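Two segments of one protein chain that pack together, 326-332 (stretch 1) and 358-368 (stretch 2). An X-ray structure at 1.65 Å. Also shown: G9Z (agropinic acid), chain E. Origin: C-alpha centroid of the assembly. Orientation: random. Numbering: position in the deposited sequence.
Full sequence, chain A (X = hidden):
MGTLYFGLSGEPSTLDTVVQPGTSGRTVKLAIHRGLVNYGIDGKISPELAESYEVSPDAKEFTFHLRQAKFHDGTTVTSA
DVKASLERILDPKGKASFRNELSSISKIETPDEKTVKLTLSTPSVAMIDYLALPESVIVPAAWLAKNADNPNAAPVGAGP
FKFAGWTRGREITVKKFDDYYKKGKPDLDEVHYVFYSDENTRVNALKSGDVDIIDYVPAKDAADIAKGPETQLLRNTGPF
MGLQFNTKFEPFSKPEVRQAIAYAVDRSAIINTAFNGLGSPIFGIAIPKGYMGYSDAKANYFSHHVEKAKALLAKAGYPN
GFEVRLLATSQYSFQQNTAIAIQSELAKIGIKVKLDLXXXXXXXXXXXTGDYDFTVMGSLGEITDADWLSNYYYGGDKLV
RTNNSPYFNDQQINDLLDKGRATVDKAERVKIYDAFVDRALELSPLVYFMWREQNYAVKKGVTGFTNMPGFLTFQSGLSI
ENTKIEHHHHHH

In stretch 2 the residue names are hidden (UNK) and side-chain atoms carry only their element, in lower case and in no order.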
# COMPACT_ATOMS: atom_id res chain seq x y z
N LEU A 326 14.79 8.91 13.78
CA LEU A 326 14.25 8.11 12.67
C LEU A 326 13.20 7.15 13.20
O LEU A 326 13.49 6.31 14.07
CB LEU A 326 15.37 7.32 11.98
CG LEU A 326 15.01 6.32 10.85
CD1 LEU A 326 14.33 7.03 9.68
CD2 LEU A 326 16.26 5.61 10.37
N LEU A 327 12.00 7.25 12.64
CA LEU A 327 10.89 6.36 13.00
C LEU A 327 10.90 5.13 12.11
O LEU A 327 10.85 5.23 10.88
CB LEU A 327 9.54 7.08 12.89
CG LEU A 327 8.27 6.24 13.11
CD1 LEU A 327 8.21 5.67 14.55
CD2 LEU A 327 7.02 7.02 12.74
N ALA A 328 10.85 3.95 12.73
CA ALA A 328 10.69 2.71 11.98
C ALA A 328 9.88 1.78 12.89
O ALA A 328 8.97 2.26 13.58
CB ALA A 328 12.05 2.12 11.58
N THR A 329 10.16 0.48 12.90
CA THR A 329 9.43 -0.48 13.75
C THR A 329 10.35 -1.63 14.09
O THR A 329 11.23 -1.97 13.29
CB THR A 329 8.13 -0.99 13.06
OG1 THR A 329 7.38 -1.85 13.94
CG2 THR A 329 8.41 -1.73 11.72
N SER A 330 10.11 -2.28 15.24
CA SER A 330 10.84 -3.50 15.57
C SER A 330 9.98 -4.73 15.15
O SER A 330 10.44 -5.85 15.27
CB SER A 330 11.08 -3.56 17.07
OG SER A 330 9.82 -3.31 17.67
N GLN A 331 8.72 -4.53 14.69
CA GLN A 331 7.83 -5.65 14.33
C GLN A 331 8.28 -6.39 13.06
O GLN A 331 7.96 -7.58 12.88
CB GLN A 331 6.39 -5.15 14.18
CG GLN A 331 5.39 -6.34 14.01
CD GLN A 331 3.94 -6.03 14.29
OE1 GLN A 331 3.02 -6.72 13.79
NE2 GLN A 331 3.69 -5.03 15.13
N TYR A 332 8.98 -5.68 12.16
CA TYR A 332 9.48 -6.24 10.91
C TYR A 332 10.98 -6.10 10.98
O TYR A 332 11.50 -4.98 10.99
CB TYR A 332 8.89 -5.47 9.71
CG TYR A 332 7.39 -5.66 9.62
CD1 TYR A 332 6.52 -4.88 10.39
CD2 TYR A 332 6.84 -6.65 8.81
CE1 TYR A 332 5.14 -5.09 10.35
CE2 TYR A 332 5.46 -6.87 8.77
CZ TYR A 332 4.62 -6.10 9.56
OH TYR A 332 3.27 -6.30 9.50
N UNK A 358 8.85 1.32 17.65
CA UNK A 358 7.68 0.72 18.32
C UNK A 358 7.09 -0.40 17.48
O UNK A 358 7.60 -0.71 16.40
c UNK A 358 8.48 2.55 16.93
c UNK A 358 6.72 1.89 18.40
c UNK A 358 6.98 2.66 17.13
N UNK A 359 5.96 -0.98 17.91
CA UNK A 359 5.30 -2.01 17.10
C UNK A 359 4.68 -1.35 15.86
O UNK A 359 4.69 -0.11 15.75
c UNK A 359 4.29 -2.81 17.91
c UNK A 359 2.98 -2.13 18.27
o UNK A 359 2.10 -2.79 18.85
o UNK A 359 2.82 -0.94 17.96
N UNK A 360 4.13 -2.15 14.93
CA UNK A 360 3.64 -1.57 13.68
C UNK A 360 2.50 -0.58 13.86
O UNK A 360 2.56 0.52 13.28
n UNK A 360 1.51 -1.22 9.76
c UNK A 360 3.26 0.01 8.43
c UNK A 360 1.54 -1.94 10.92
c UNK A 360 4.99 -0.97 10.45
c UNK A 360 2.78 -0.78 9.48
c UNK A 360 2.82 -2.06 11.37
c UNK A 360 4.60 0.30 8.42
c UNK A 360 3.62 -1.26 10.50
c UNK A 360 3.26 -2.68 12.66
c UNK A 360 5.47 -0.19 9.40
N UNK A 361 1.47 -0.96 14.62
CA UNK A 361 0.31 -0.07 14.81
C UNK A 361 0.73 1.29 15.40
O UNK A 361 0.22 2.34 14.97
c UNK A 361 -0.73 -0.75 15.69
N UNK A 362 1.70 1.29 16.35
CA UNK A 362 2.16 2.55 16.94
C UNK A 362 2.92 3.38 15.90
O UNK A 362 2.71 4.58 15.83
c UNK A 362 3.04 2.31 18.16
o UNK A 362 2.26 1.61 19.12
N UNK A 363 3.76 2.72 15.07
CA UNK A 363 4.48 3.44 14.00
C UNK A 363 3.44 4.09 13.04
O UNK A 363 3.58 5.26 12.69
c UNK A 363 5.34 3.11 10.75
c UNK A 363 5.63 4.12 8.50
n UNK A 363 6.11 3.71 9.67
c UNK A 363 5.41 2.45 13.22
n UNK A 363 4.34 3.97 8.22
n UNK A 363 6.43 4.68 7.60
c UNK A 363 6.17 3.05 12.03
N UNK A 364 2.42 3.32 12.61
CA UNK A 364 1.40 3.82 11.67
C UNK A 364 0.61 4.99 12.25
O UNK A 364 0.30 5.91 11.49
c UNK A 364 0.39 2.72 11.27
s UNK A 364 1.27 2.95 8.60
c UNK A 364 -0.14 3.08 7.65
c UNK A 364 0.73 1.97 10.04
N UNK A 365 0.26 4.95 13.56
CA UNK A 365 -0.48 6.05 14.19
C UNK A 365 0.37 7.32 14.11
O UNK A 365 -0.15 8.38 13.79
c UNK A 365 -0.80 5.73 15.65
N UNK A 366 1.69 7.20 14.38
CA UNK A 366 2.58 8.37 14.29
C UNK A 366 2.73 8.83 12.83
O UNK A 366 2.68 10.03 12.56
c UNK A 366 3.95 7.89 16.40
c UNK A 366 3.95 8.08 14.88
c UNK A 366 5.64 8.38 18.20
c UNK A 366 5.38 7.67 16.90
n UNK A 366 7.08 8.32 18.58
N UNK A 367 2.91 7.89 11.90
CA UNK A 367 3.08 8.23 10.48
C UNK A 367 1.85 8.97 9.93
O UNK A 367 1.99 9.94 9.17
c UNK A 367 3.37 6.98 9.66
N UNK A 368 0.64 8.55 10.37
CA UNK A 368 -0.65 9.13 9.95
C UNK A 368 -0.81 10.59 10.33
O UNK A 368 -1.52 11.30 9.62
o UNK A 368 -2.08 8.59 11.85
c UNK A 368 -1.83 8.31 10.49
OAM G9Z E . 2.00 -2.78 6.42
CAB G9Z E . 3.24 -2.81 6.44
CAC G9Z E . 3.97 -3.52 7.41
CB G9Z E . 5.48 -3.31 7.06
CA G9Z E . 5.48 -2.29 5.93
C G9Z E . 6.26 -2.75 4.82
O G9Z E . 5.72 -3.50 3.97
N G9Z E . 4.03 -2.08 5.62
CAG G9Z E . 3.52 -1.25 4.47
CAH G9Z E . 3.55 0.24 4.83
OAP G9Z E . 4.91 0.59 5.03
CAI G9Z E . 2.94 1.13 3.74
OAQ G9Z E . 1.72 0.50 3.25
CAJ G9Z E . 2.54 2.54 4.29
OAR G9Z E . 1.97 3.33 3.23
CAK G9Z E . 3.66 3.33 5.01
OAT G9Z E . 3.08 4.45 5.70
CAL G9Z E . 4.78 3.77 4.06
OAS G9Z E . 5.85 4.38 4.82
OXT G9Z E . 7.47 -2.40 4.77

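Position 358 carries three side-chain carbons that close a ring onto the backbone N. One ring carbon lies 3.9 Å from L327 CD1, and the backbone O accepts two hydrogen bonds, from T329 OG1 at 2.7 Å and from S330 N at 3.2 Å. The closed ring makes it proline, P358; its CD also sits 3.4 Å from A328 O.

Position 359 has two carbons, the second bearing two oxygens. One oxygen takes the backbone N of position 362 at the start of the helix, and CB is near the Q331 side chain. A short carboxylate in a capping place is aspartate, D359.

Position 360 shows one carbon, then fused five- and six-membered rings of eight carbons and one nitrogen. A six-membered-ring carbon lies 3.7 Å from T329 CG2, which meets the ring system at its edge, and CB is 3.8 Å from Y332 CE1. The fused rings make it tryptophan, W360.

Position 361 has a single carbon and makes no contact with stretch 1; one carbon alone is alanine, A361.

Position 362 has one carbon and one oxygen and touches nothing on stretch 1. It is serine, S362, whose OG and N both donate to D359 OD1, at 2.9 and 3.0 Å, fastening the first turn.

Position 363 runs three carbons, a nitrogen, then a carbon with two more nitrogens. Its second side-chain carbon packs 3.3 Å from A328 O and 4.0 Å from L327 CG. This is arginine, R363.

Position 364 is an unbranched chain of two carbons, sulfur and one carbon. This is methionine, M364, whose CA-to-CB bond points away from stretch 1, with SD 3.7 Å from G9Z OAT.

Position 365, one carbon and exposed, is alanine, A365.

Position 366 has four carbons in a row ending in nitrogen, with CB 3.9 Å from L327 CD2, so lysine, K366.

Position 367, a lone carbon, is alanine, A367.

Position 368, one carbon and one oxygen, is serine, S368; its OG donates to A365 O at 2.7 Å.

The contact works by joining a polar clasp to an apolar seat. P358 O, just before the helix, receives both T329 OG1 and S330 N, while T329 OG1 in turn accepts from Q331 N at 3.1 Å, so one hydroxyl orders its own loop and grips the other segment. L327 fills the space beside P358, R363 and K366. Beyond this, Y332 and W360 each offer a ring face to agropinic acid, and R363 donates from NH1 to G9Z OAS and from NH2 to G9Z OAT, both at 2.9 Å: the packing residues also build the ligand site.

Stretch 2 (358-368) PDWASRMAKAS
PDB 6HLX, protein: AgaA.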